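Local coordinates for protein flavoredoxin (Methanosarcina acetivorans, PDB 3BNK) that binds flavin mononucleotide as its cofactor and probably serves in electron transport, at residues Gly27-Met32 against Thr106-Lys111; Val49-Asn52 against Thr57-Gly60; Asp81-Val86 against Gly95-Phe100. All coordinates share one frame; numbering follows the deposited sequence.

The three contacts lie within one flavin reductase-like domain, and each has a segment that touches the FMN. Interaction 1 spans the longest interval of chain, from Gly27-Met32 to Thr106-Lys111; interactions 2 and 3 both fall within that interval, one after the other. Strands 28-41 and 46-52, neighbours in the large antiparallel sheet, link interactions 1 and 2, whose centres are about 13 Å apart. Interactions 1 and 3 have centres about 9 Å apart and share the small pairing of strands 99-100 and 109-110. Interactions 2 and 3 do not touch, their nearest atoms being about 7 Å apart. Together they bond or touch the flavin ring, ribityl chain and phosphate.

Interaction 1 of 3, residues Gly27-Met32 against Thr106-Lys111; sequences GKANLM and TAPMIK. With FMN (flavin mononucleotide), chain D.
Leu31 and Ile110 meet tip to tip, CD2 of Leu31 lying 3.4 Å from CD1 of Ile110, closer than usual van der Waals contact. Each has its first torsion near -60° (Leu31 -56°, Ile110 -60°), which swings both chains into the gap although neither CB points straight across it. Two residues earlier on the strand, Ala29 CB points at the ring of Pro108, with CB-CB 3.6 Å and Pro108 CG at 3.8 Å from the same methyl. No hydrogen bond crosses, so the join is purely apolar. It packs strand 28-41 of the family's antiparallel, FMN-binding barrel-like sheet against Pro108 and strand 109-110. Asn30 faces away from this packing and serves the cofactor: its ND2 donates to FMN O3P at 2.9 Å, the N-H...O bond being nearly straight. Lys93 and Thr57 also bind the FMN close by. An aspartate here would lose that amide N-H and probably set a negative group against the phosphate. Two residues along from Asn30, Met32 extends the same face toward the flavin; its chain bends at the sulfur and places CE 3.5 Å from FMN C2, while its CB sits 3.3 Å from FMN O5'.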
loop_
_atom_site.group_PDB
_atom_site.type_symbol
_atom_site.label_atom_id
_atom_site.label_comp_id
_atom_site.label_asym_id
_atom_site.label_seq_id
_atom_site.Cartn_x
_atom_site.Cartn_y
_atom_site.Cartn_z
ATOM N N GLY B 27 11.895 -8.714 -24.483
ATOM C CA GLY B 27 13.190 -9.271 -24.097
ATOM C C GLY B 27 14.141 -8.323 -23.384
ATOM O O GLY B 27 15.230 -8.741 -22.962
ATOM N N LYS B 28 13.734 -7.057 -23.240
ATOM C CA LYS B 28 14.580 -6.016 -22.632
ATOM C C LYS B 28 14.003 -5.531 -21.307
ATOM O O LYS B 28 12.799 -5.348 -21.177
ATOM C CB LYS B 28 14.752 -4.844 -23.601
ATOM C CG LYS B 28 15.869 -3.863 -23.251
ATOM C CD LYS B 28 16.440 -3.144 -24.501
ATOM C CE LYS B 28 15.374 -2.424 -25.331
ATOM N NZ LYS B 28 14.540 -1.442 -24.564
ATOM N N ALA B 29 14.878 -5.318 -20.330
ATOM C CA ALA B 29 14.449 -4.926 -18.998
ATOM C C ALA B 29 13.870 -3.508 -18.992
ATOM O O ALA B 29 14.426 -2.568 -19.593
ATOM C CB ALA B 29 15.588 -5.049 -18.011
ATOM N N ASN B 30 12.732 -3.383 -18.324
ATOM C CA ASN B 30 12.108 -2.105 -18.102
ATOM C C ASN B 30 11.893 -1.901 -16.618
ATOM O O ASN B 30 11.738 -2.865 -15.875
ATOM C CB ASN B 30 10.783 -2.002 -18.860
ATOM C CG ASN B 30 10.308 -0.577 -18.992
ATOM O OD1 ASN B 30 11.078 0.317 -19.342
ATOM N ND2 ASN B 30 9.037 -0.356 -18.717
ATOM N N LEU B 31 11.940 -0.636 -16.197
ATOM C CA LEU B 31 11.602 -0.232 -14.841
ATOM C C LEU B 31 10.699 0.991 -14.860
ATOM O O LEU B 31 10.926 1.918 -15.625
ATOM C CB LEU B 31 12.880 0.062 -14.048
ATOM C CG LEU B 31 13.776 -1.183 -14.099
ATOM C CD1 LEU B 31 15.211 -0.867 -14.428
ATOM C CD2 LEU B 31 13.619 -2.075 -12.878
ATOM N N MET B 32 9.670 0.976 -14.026
ATOM C CA MET B 32 8.865 2.160 -13.780
ATOM C C MET B 32 8.688 2.365 -12.277
ATOM O O MET B 32 8.657 1.395 -11.516
ATOM C CB MET B 32 7.498 2.058 -14.472
ATOM C CG MET B 32 6.644 0.878 -14.031
ATOM S SD MET B 32 4.915 1.063 -14.483
ATOM C CE MET B 32 4.219 1.862 -13.042
ATOM N N THR B 106 12.737 -14.109 -16.005
ATOM C CA THR B 106 12.203 -13.097 -16.910
ATOM C C THR B 106 11.727 -11.813 -16.214
ATOM O O THR B 106 11.212 -10.896 -16.864
ATOM C CB THR B 106 11.054 -13.713 -17.714
ATOM O OG1 THR B 106 10.589 -12.771 -18.674
ATOM C CG2 THR B 106 9.919 -14.061 -16.815
ATOM N N ALA B 107 11.860 -11.772 -14.896
ATOM C CA ALA B 107 11.553 -10.561 -14.136
ATOM C C ALA B 107 12.839 -9.856 -13.701
ATOM O O ALA B 107 13.515 -10.290 -12.779
ATOM C CB ALA B 107 10.657 -10.867 -12.949
ATOM N N PRO B 108 13.165 -8.739 -14.362
ATOM C CA PRO B 108 14.434 -8.080 -14.095
ATOM C C PRO B 108 14.424 -7.376 -12.734
ATOM O O PRO B 108 13.479 -6.657 -12.406
ATOM C CB PRO B 108 14.566 -7.089 -15.264
ATOM C CG PRO B 108 13.163 -6.767 -15.649
ATOM C CD PRO B 108 12.350 -8.013 -15.354
ATOM N N MET B 109 15.472 -7.615 -11.946
ATOM C CA MET B 109 15.590 -7.032 -10.607
ATOM C C MET B 109 16.808 -6.122 -10.515
ATOM O O MET B 109 17.751 -6.253 -11.295
ATOM C CB MET B 109 15.637 -8.125 -9.540
ATOM C CG MET B 109 14.307 -8.816 -9.344
ATOM S SD MET B 109 14.406 -10.284 -8.302
ATOM C CE MET B 109 15.252 -11.435 -9.399
ATOM N N ILE B 110 16.769 -5.195 -9.568
ATOM C CA ILE B 110 17.788 -4.140 -9.463
ATOM C C ILE B 110 18.773 -4.429 -8.333
ATOM O O ILE B 110 18.393 -4.481 -7.159
ATOM C CB ILE B 110 17.157 -2.746 -9.237
ATOM C CG1 ILE B 110 16.223 -2.373 -10.394
ATOM C CG2 ILE B 110 18.264 -1.668 -9.073
ATOM C CD1 ILE B 110 15.334 -1.181 -10.106
ATOM N N LYS B 111 20.041 -4.592 -8.689
ATOM C CA LYS B 111 21.066 -4.988 -7.719
ATOM C C LYS B 111 21.199 -3.995 -6.565
ATOM O O LYS B 111 21.397 -4.389 -5.418
ATOM C CB LYS B 111 22.420 -5.182 -8.417
ATOM C CG LYS B 111 22.522 -6.487 -9.161
ATOM C CD LYS B 111 23.753 -6.554 -10.054
ATOM C CE LYS B 111 23.858 -7.902 -10.752
ATOM N NZ LYS B 111 25.109 -7.989 -11.570
HETATM N N1 FMN D . 2.202 4.741 -12.577
HETATM C C2 FMN D . 1.312 3.706 -12.370
HETATM O O2 FMN D . 0.660 3.285 -13.318
HETATM N N3 FMN D . 1.168 3.145 -11.112
HETATM C C4 FMN D . 1.924 3.640 -10.062
HETATM O O4 FMN D . 1.784 3.148 -8.948
HETATM C C4A FMN D . 2.824 4.693 -10.271
HETATM N N5 FMN D . 3.579 5.202 -9.223
HETATM C C5A FMN D . 4.480 6.229 -9.432
HETATM C C6 FMN D . 5.243 6.694 -8.353
HETATM C C7 FMN D . 6.157 7.741 -8.543
HETATM C C7M FMN D . 7.031 8.143 -7.393
HETATM C C8 FMN D . 6.308 8.312 -9.815
HETATM C C8M FMN D . 7.447 9.265 -10.111
HETATM C C9 FMN D . 5.552 7.826 -10.890
HETATM C C9A FMN D . 4.642 6.782 -10.713
HETATM N N10 FMN D . 3.882 6.283 -11.778
HETATM C C10 FMN D . 2.970 5.247 -11.549
HETATM C "C1'" FMN D . 4.103 6.782 -13.181
HETATM C "C2'" FMN D . 4.936 5.831 -14.030
HETATM O "O2'" FMN D . 6.029 5.333 -13.283
HETATM C "C3'" FMN D . 5.510 6.549 -15.253
HETATM O "O3'" FMN D . 4.505 7.045 -16.118
HETATM C "C4'" FMN D . 6.511 5.668 -15.999
HETATM O "O4'" FMN D . 7.203 6.460 -16.926
HETATM C "C5'" FMN D . 5.901 4.475 -16.725
HETATM O "O5'" FMN D . 7.014 3.799 -17.281
HETATM P P FMN D . 6.891 2.820 -18.560
HETATM O O1P FMN D . 6.126 3.525 -19.642
HETATM O O2P FMN D . 6.118 1.609 -18.130
HETATM O O3P FMN D . 8.241 2.379 -19.056
#

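Interaction 2 of 3, residues Val49-Asn52 against Thr57-Gly60; sequences VGVN and TPEG. With FMN (flavin mononucleotide), chain D.
With CG1 anti to its backbone N (chi1 -172°), Val51 sets this methyl against the ring of Pro58, 3.6 Å from CG; the two side chains cross obliquely. Thr57, next to Pro58, has OG1 beside its own backbone N, a placing that lets the hydroxyl and the amide address the same phosphate oxygen. The contact joins strand 46-52 of the flavin reductase-like domain's antiparallel sheet to helix 57-64, which follows it in the chain, the Val51 and Pro58 CA atoms being 7.0 Å apart. The Pro58 ring also touches the strand backbone, its CG 3.7 Å from Asn52 O, and Tyr131 and Phe133 of strand 130-142 pack on it as well. No hydrogen bond joins Val49-Asn52 to Thr57-Gly60; FMN bridges them. On the strand, alternate residues read the pyrimidine edge of the flavin. FMN N3 donates to Gly50 O at 2.7 Å in a moderately bent bond, and Asn52 N gives FMN O2 an almost straight one (175°). On the helix side, Thr57 N and OG1 both point at the phosphate oxygen O2P. Thr57 N reaches FMN O2P at 2.9 Å and 139°, more bent than the strand's bonds, and Thr57 OG1 donates to that same O2P across a modelled distance of 2.5 Å, short enough for its exact value to be doubtful.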
loop_
_atom_site.group_PDB
_atom_site.type_symbol
_atom_site.label_atom_id
_atom_site.label_comp_id
_atom_site.label_asym_id
_atom_site.label_seq_id
_atom_site.Cartn_x
_atom_site.Cartn_y
_atom_site.Cartn_z
ATOM N N VAL B 49 -0.128 -5.024 -7.983
ATOM C CA VAL B 49 0.551 -3.858 -8.526
ATOM C C VAL B 49 -0.380 -3.129 -9.508
ATOM O O VAL B 49 -0.908 -3.752 -10.442
ATOM C CB VAL B 49 1.897 -4.291 -9.162
ATOM C CG1 VAL B 49 2.364 -3.318 -10.203
ATOM C CG2 VAL B 49 2.978 -4.478 -8.069
ATOM N N GLY B 50 -0.604 -1.834 -9.254
ATOM C CA GLY B 50 -1.482 -0.978 -10.049
ATOM C C GLY B 50 -0.758 -0.182 -11.126
ATOM O O GLY B 50 0.142 0.622 -10.837
ATOM N N VAL B 51 -1.153 -0.418 -12.376
ATOM C CA VAL B 51 -0.395 0.075 -13.518
ATOM C C VAL B 51 -1.321 0.654 -14.582
ATOM O O VAL B 51 -2.147 -0.051 -15.148
ATOM C CB VAL B 51 0.547 -1.014 -14.147
ATOM C CG1 VAL B 51 1.445 -0.378 -15.199
ATOM C CG2 VAL B 51 1.420 -1.718 -13.084
ATOM N N ASN B 52 -1.159 1.947 -14.847
ATOM C CA ASN B 52 -1.948 2.613 -15.873
ATOM C C ASN B 52 -1.838 1.945 -17.240
ATOM O O ASN B 52 -0.755 1.552 -17.677
ATOM C CB ASN B 52 -1.620 4.106 -15.957
ATOM C CG ASN B 52 -2.746 4.907 -16.586
ATOM O OD1 ASN B 52 -2.904 4.919 -17.802
ATOM N ND2 ASN B 52 -3.549 5.560 -15.755
ATOM N N THR B 57 5.031 -0.739 -19.474
ATOM C CA THR B 57 5.265 -1.882 -18.597
ATOM C C THR B 57 4.222 -3.035 -18.715
ATOM O O THR B 57 4.631 -4.203 -18.751
ATOM C CB THR B 57 5.494 -1.402 -17.132
ATOM O OG1 THR B 57 6.664 -0.565 -17.085
ATOM C CG2 THR B 57 5.662 -2.572 -16.158
ATOM N N PRO B 58 2.892 -2.717 -18.790
ATOM C CA PRO B 58 1.885 -3.792 -18.836
ATOM C C PRO B 58 2.049 -4.797 -19.969
ATOM O O PRO B 58 1.806 -5.988 -19.737
ATOM C CB PRO B 58 0.559 -3.039 -18.993
ATOM C CG PRO B 58 0.832 -1.698 -18.441
ATOM C CD PRO B 58 2.248 -1.390 -18.812
ATOM N N GLU B 59 2.451 -4.339 -21.164
ATOM C CA GLU B 59 2.768 -5.241 -22.290
ATOM C C GLU B 59 3.761 -6.315 -21.873
ATOM O O GLU B 59 3.614 -7.460 -22.245
ATOM C CB GLU B 59 3.396 -4.498 -23.468
ATOM C CG GLU B 59 2.604 -3.332 -24.009
ATOM C CD GLU B 59 3.279 -2.698 -25.205
ATOM O OE1 GLU B 59 4.100 -3.387 -25.879
ATOM O OE2 GLU B 59 2.969 -1.515 -25.475
ATOM N N GLY B 60 4.789 -5.915 -21.130
ATOM C CA GLY B 60 5.824 -6.825 -20.676
ATOM C C GLY B 60 5.349 -7.787 -19.603
ATOM O O GLY B 60 5.656 -8.978 -19.656
HETATM N N1 FMN D . 2.202 4.741 -12.577
HETATM C C2 FMN D . 1.312 3.706 -12.370
HETATM O O2 FMN D . 0.660 3.285 -13.318
HETATM N N3 FMN D . 1.168 3.145 -11.112
HETATM C C4 FMN D . 1.924 3.640 -10.062
HETATM O O4 FMN D . 1.784 3.148 -8.948
HETATM C C4A FMN D . 2.824 4.693 -10.271
HETATM N N5 FMN D . 3.579 5.202 -9.223
HETATM C C5A FMN D . 4.480 6.229 -9.432
HETATM C C6 FMN D . 5.243 6.694 -8.353
HETATM C C7 FMN D . 6.157 7.741 -8.543
HETATM C C7M FMN D . 7.031 8.143 -7.393
HETATM C C8 FMN D . 6.308 8.312 -9.815
HETATM C C8M FMN D . 7.447 9.265 -10.111
HETATM C C9 FMN D . 5.552 7.826 -10.890
HETATM C C9A FMN D . 4.642 6.782 -10.713
HETATM N N10 FMN D . 3.882 6.283 -11.778
HETATM C C10 FMN D . 2.970 5.247 -11.549
HETATM C "C1'" FMN D . 4.103 6.782 -13.181
HETATM C "C2'" FMN D . 4.936 5.831 -14.030
HETATM O "O2'" FMN D . 6.029 5.333 -13.283
HETATM C "C3'" FMN D . 5.510 6.549 -15.253
HETATM O "O3'" FMN D . 4.505 7.045 -16.118
HETATM C "C4'" FMN D . 6.511 5.668 -15.999
HETATM O "O4'" FMN D . 7.203 6.460 -16.926
HETATM C "C5'" FMN D . 5.901 4.475 -16.725
HETATM O "O5'" FMN D . 7.014 3.799 -17.281
HETATM P P FMN D . 6.891 2.820 -18.560
HETATM O O1P FMN D . 6.126 3.525 -19.642
HETATM O O2P FMN D . 6.118 1.609 -18.130
HETATM O O3P FMN D . 8.241 2.379 -19.056
#

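Interaction 3 of 3, residues Asp81-Val86 against Gly95-Phe100. With FMN (flavin mononucleotide), chain D.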
loop_
_atom_site.group_PDB
_atom_site.type_symbol
_atom_site.label_atom_id
_atom_site.label_comp_id
_atom_site.label_asym_id
_atom_site.label_seq_id
_atom_site.Cartn_x
_atom_site.Cartn_y
_atom_site.Cartn_z
ATOM N N ASP B 81 12.884 8.562 -9.437
ATOM C CA ASP B 81 11.946 9.535 -9.996
ATOM C C ASP B 81 12.004 9.569 -11.529
ATOM O O ASP B 81 10.964 9.639 -12.201
ATOM C CB ASP B 81 12.229 10.913 -9.416
ATOM C CG ASP B 81 11.050 11.838 -9.525
ATOM O OD1 ASP B 81 9.935 11.457 -9.094
ATOM O OD2 ASP B 81 11.241 12.950 -10.053
ATOM N N TYR B 82 13.225 9.493 -12.063
ATOM C CA TYR B 82 13.489 9.415 -13.491
ATOM C C TYR B 82 12.752 8.256 -14.159
ATOM O O TYR B 82 12.255 8.387 -15.277
ATOM C CB TYR B 82 14.995 9.302 -13.747
ATOM C CG TYR B 82 15.360 9.143 -15.215
ATOM C CD1 TYR B 82 15.136 10.189 -16.126
ATOM C CD2 TYR B 82 15.927 7.951 -15.696
ATOM C CE1 TYR B 82 15.466 10.059 -17.466
ATOM C CE2 TYR B 82 16.264 7.812 -17.055
ATOM C CZ TYR B 82 16.019 8.874 -17.929
ATOM O OH TYR B 82 16.343 8.779 -19.262
ATOM N N CYS B 83 12.698 7.123 -13.462
ATOM C CA CYS B 83 11.960 5.946 -13.911
ATOM C C CYS B 83 10.449 6.158 -13.895
ATOM O O CYS B 83 9.724 5.425 -14.554
ATOM C CB CYS B 83 12.329 4.738 -13.046
ATOM S SG CYS B 83 13.907 4.051 -13.525
ATOM N N GLY B 84 9.983 7.155 -13.138
ATOM C CA GLY B 84 8.573 7.534 -13.149
ATOM C C GLY B 84 8.247 8.727 -14.034
ATOM O O GLY B 84 7.127 9.211 -14.003
ATOM N N LEU B 85 9.219 9.190 -14.816
ATOM C CA LEU B 85 9.074 10.367 -15.682
ATOM C C LEU B 85 9.186 9.996 -17.158
ATOM O O LEU B 85 8.653 10.688 -18.020
ATOM C CB LEU B 85 10.139 11.418 -15.345
ATOM C CG LEU B 85 9.892 12.325 -14.135
ATOM C CD1 LEU B 85 11.138 13.164 -13.827
ATOM C CD2 LEU B 85 8.675 13.223 -14.363
ATOM N N VAL B 86 9.883 8.894 -17.437
ATOM C CA VAL B 86 10.124 8.479 -18.808
ATOM C C VAL B 86 9.590 7.075 -19.085
ATOM O O VAL B 86 9.602 6.205 -18.213
ATOM C CB VAL B 86 11.631 8.596 -19.200
ATOM C CG1 VAL B 86 11.765 8.502 -20.689
ATOM C CG2 VAL B 86 12.188 9.945 -18.784
ATOM N N GLY B 95 19.560 0.090 -18.934
ATOM C CA GLY B 95 20.946 0.371 -18.585
ATOM C C GLY B 95 21.177 1.253 -17.383
ATOM O O GLY B 95 22.323 1.477 -16.993
ATOM N N LEU B 96 20.095 1.759 -16.796
ATOM C CA LEU B 96 20.186 2.684 -15.665
ATOM C C LEU B 96 20.779 2.016 -14.423
ATOM O O LEU B 96 21.524 2.646 -13.657
ATOM C CB LEU B 96 18.806 3.274 -15.338
ATOM C CG LEU B 96 18.642 4.776 -15.053
ATOM C CD1 LEU B 96 17.630 4.958 -13.947
ATOM C CD2 LEU B 96 19.939 5.499 -14.678
ATOM N N PHE B 97 20.450 0.736 -14.247
ATOM C CA PHE B 97 20.823 -0.036 -13.066
ATOM C C PHE B 97 21.601 -1.296 -13.468
ATOM O O PHE B 97 21.620 -1.675 -14.648
ATOM C CB PHE B 97 19.568 -0.458 -12.287
ATOM C CG PHE B 97 18.656 0.686 -11.888
ATOM C CD1 PHE B 97 17.400 0.828 -12.480
ATOM C CD2 PHE B 97 19.028 1.591 -10.907
ATOM C CE1 PHE B 97 16.532 1.875 -12.107
ATOM C CE2 PHE B 97 18.176 2.638 -10.536
ATOM C CZ PHE B 97 16.925 2.772 -11.132
ATOM N N GLU B 98 22.254 -1.925 -12.492
ATOM C CA GLU B 98 22.784 -3.275 -12.653
ATOM C C GLU B 98 21.625 -4.246 -12.467
ATOM O O GLU B 98 21.002 -4.295 -11.402
ATOM C CB GLU B 98 23.877 -3.580 -11.620
ATOM C CG GLU B 98 25.241 -2.958 -11.882
ATOM C CD GLU B 98 26.282 -3.365 -10.833
ATOM O OE1 GLU B 98 27.407 -3.756 -11.234
ATOM O OE2 GLU B 98 25.969 -3.314 -9.611
ATOM N N VAL B 99 21.337 -5.019 -13.507
ATOM C CA VAL B 99 20.181 -5.908 -13.493
ATOM C C VAL B 99 20.571 -7.372 -13.260
ATOM O O VAL B 99 21.512 -7.888 -13.870
ATOM C CB VAL B 99 19.320 -5.743 -14.784
ATOM C CG1 VAL B 99 18.191 -6.781 -14.836
ATOM C CG2 VAL B 99 18.758 -4.323 -14.869
ATOM N N PHE B 100 19.841 -8.021 -12.360
ATOM C CA PHE B 100 19.956 -9.462 -12.152
ATOM C C PHE B 100 18.583 -10.133 -12.264
ATOM O O PHE B 100 17.544 -9.528 -11.983
ATOM C CB PHE B 100 20.670 -9.792 -10.821
ATOM C CG PHE B 100 19.812 -9.627 -9.584
ATOM C CD1 PHE B 100 19.276 -10.749 -8.939
ATOM C CD2 PHE B 100 19.551 -8.365 -9.048
ATOM C CE1 PHE B 100 18.473 -10.620 -7.798
ATOM C CE2 PHE B 100 18.759 -8.227 -7.901
ATOM C CZ PHE B 100 18.217 -9.366 -7.283
HETATM N N1 FMN D . 2.202 4.741 -12.577
HETATM C C2 FMN D . 1.312 3.706 -12.370
HETATM O O2 FMN D . 0.660 3.285 -13.318
HETATM N N3 FMN D . 1.168 3.145 -11.112
HETATM C C4 FMN D . 1.924 3.640 -10.062
HETATM O O4 FMN D . 1.784 3.148 -8.948
HETATM C C4A FMN D . 2.824 4.693 -10.271
HETATM N N5 FMN D . 3.579 5.202 -9.223
HETATM C C5A FMN D . 4.480 6.229 -9.432
HETATM C C6 FMN D . 5.243 6.694 -8.353
HETATM C C7 FMN D . 6.157 7.741 -8.543
HETATM C C7M FMN D . 7.031 8.143 -7.393
HETATM C C8 FMN D . 6.308 8.312 -9.815
HETATM C C8M FMN D . 7.447 9.265 -10.111
HETATM C C9 FMN D . 5.552 7.826 -10.890
HETATM C C9A FMN D . 4.642 6.782 -10.713
HETATM N N10 FMN D . 3.882 6.283 -11.778
HETATM C C10 FMN D . 2.970 5.247 -11.549
HETATM C "C1'" FMN D . 4.103 6.782 -13.181
HETATM C "C2'" FMN D . 4.936 5.831 -14.030
HETATM O "O2'" FMN D . 6.029 5.333 -13.283
HETATM C "C3'" FMN D . 5.510 6.549 -15.253
HETATM O "O3'" FMN D . 4.505 7.045 -16.118
HETATM C "C4'" FMN D . 6.511 5.668 -15.999
HETATM O "O4'" FMN D . 7.203 6.460 -16.926
HETATM C "C5'" FMN D . 5.901 4.475 -16.725
HETATM O "O5'" FMN D . 7.014 3.799 -17.281
HETATM P P FMN D . 6.891 2.820 -18.560
HETATM O O1P FMN D . 6.126 3.525 -19.642
HETATM O O2P FMN D . 6.118 1.609 -18.130
HETATM O O3P FMN D . 8.241 2.379 -19.056
#
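Cys83 and Leu96 sit at the middle of the contact, CD1 of Leu96 lying 3.9 Å from Cys83 SG. The same methyl comes to the edge of the Tyr82 ring, near its plane, 3.9 Å from CD2. Phe97 completes the group: Cys83 SG is 3.7 Å from Phe97 CE1, and its line to the ring centroid lies 76° off the ring normal, so the sulfur sits at the edge. Leu96 CB covers part of one face of that same ring, and Ile110 and Leu20 pack on Phe97 from outside. Cys83 SG stands beside its own backbone N (chi1 -78°), which aims it toward both partners. Tyr82, on helix 77-83, ties the following chain back through its O, which accepts from Leu85 N and Val86 N over one face of its plane. Val86 O in turn accepts from FMN O4' at 2.7 Å, and Lys93 NZ binds the same carbonyl. Gly84 lies against the flavin where a side chain would collide with the C8M methyl. Asp81, whose OD1 is 3.5 Å from FMN C8M, is held by backbone N-H groups of Leu180, Lys181 and Gly183 of the second subunit. The arrangement combines a Cys sulfur-aromatic edge contact with the Tyr82-Val86 segment, whose last carbonyl binds a ribityl hydroxyl in the FMN pocket beside the subunit interface.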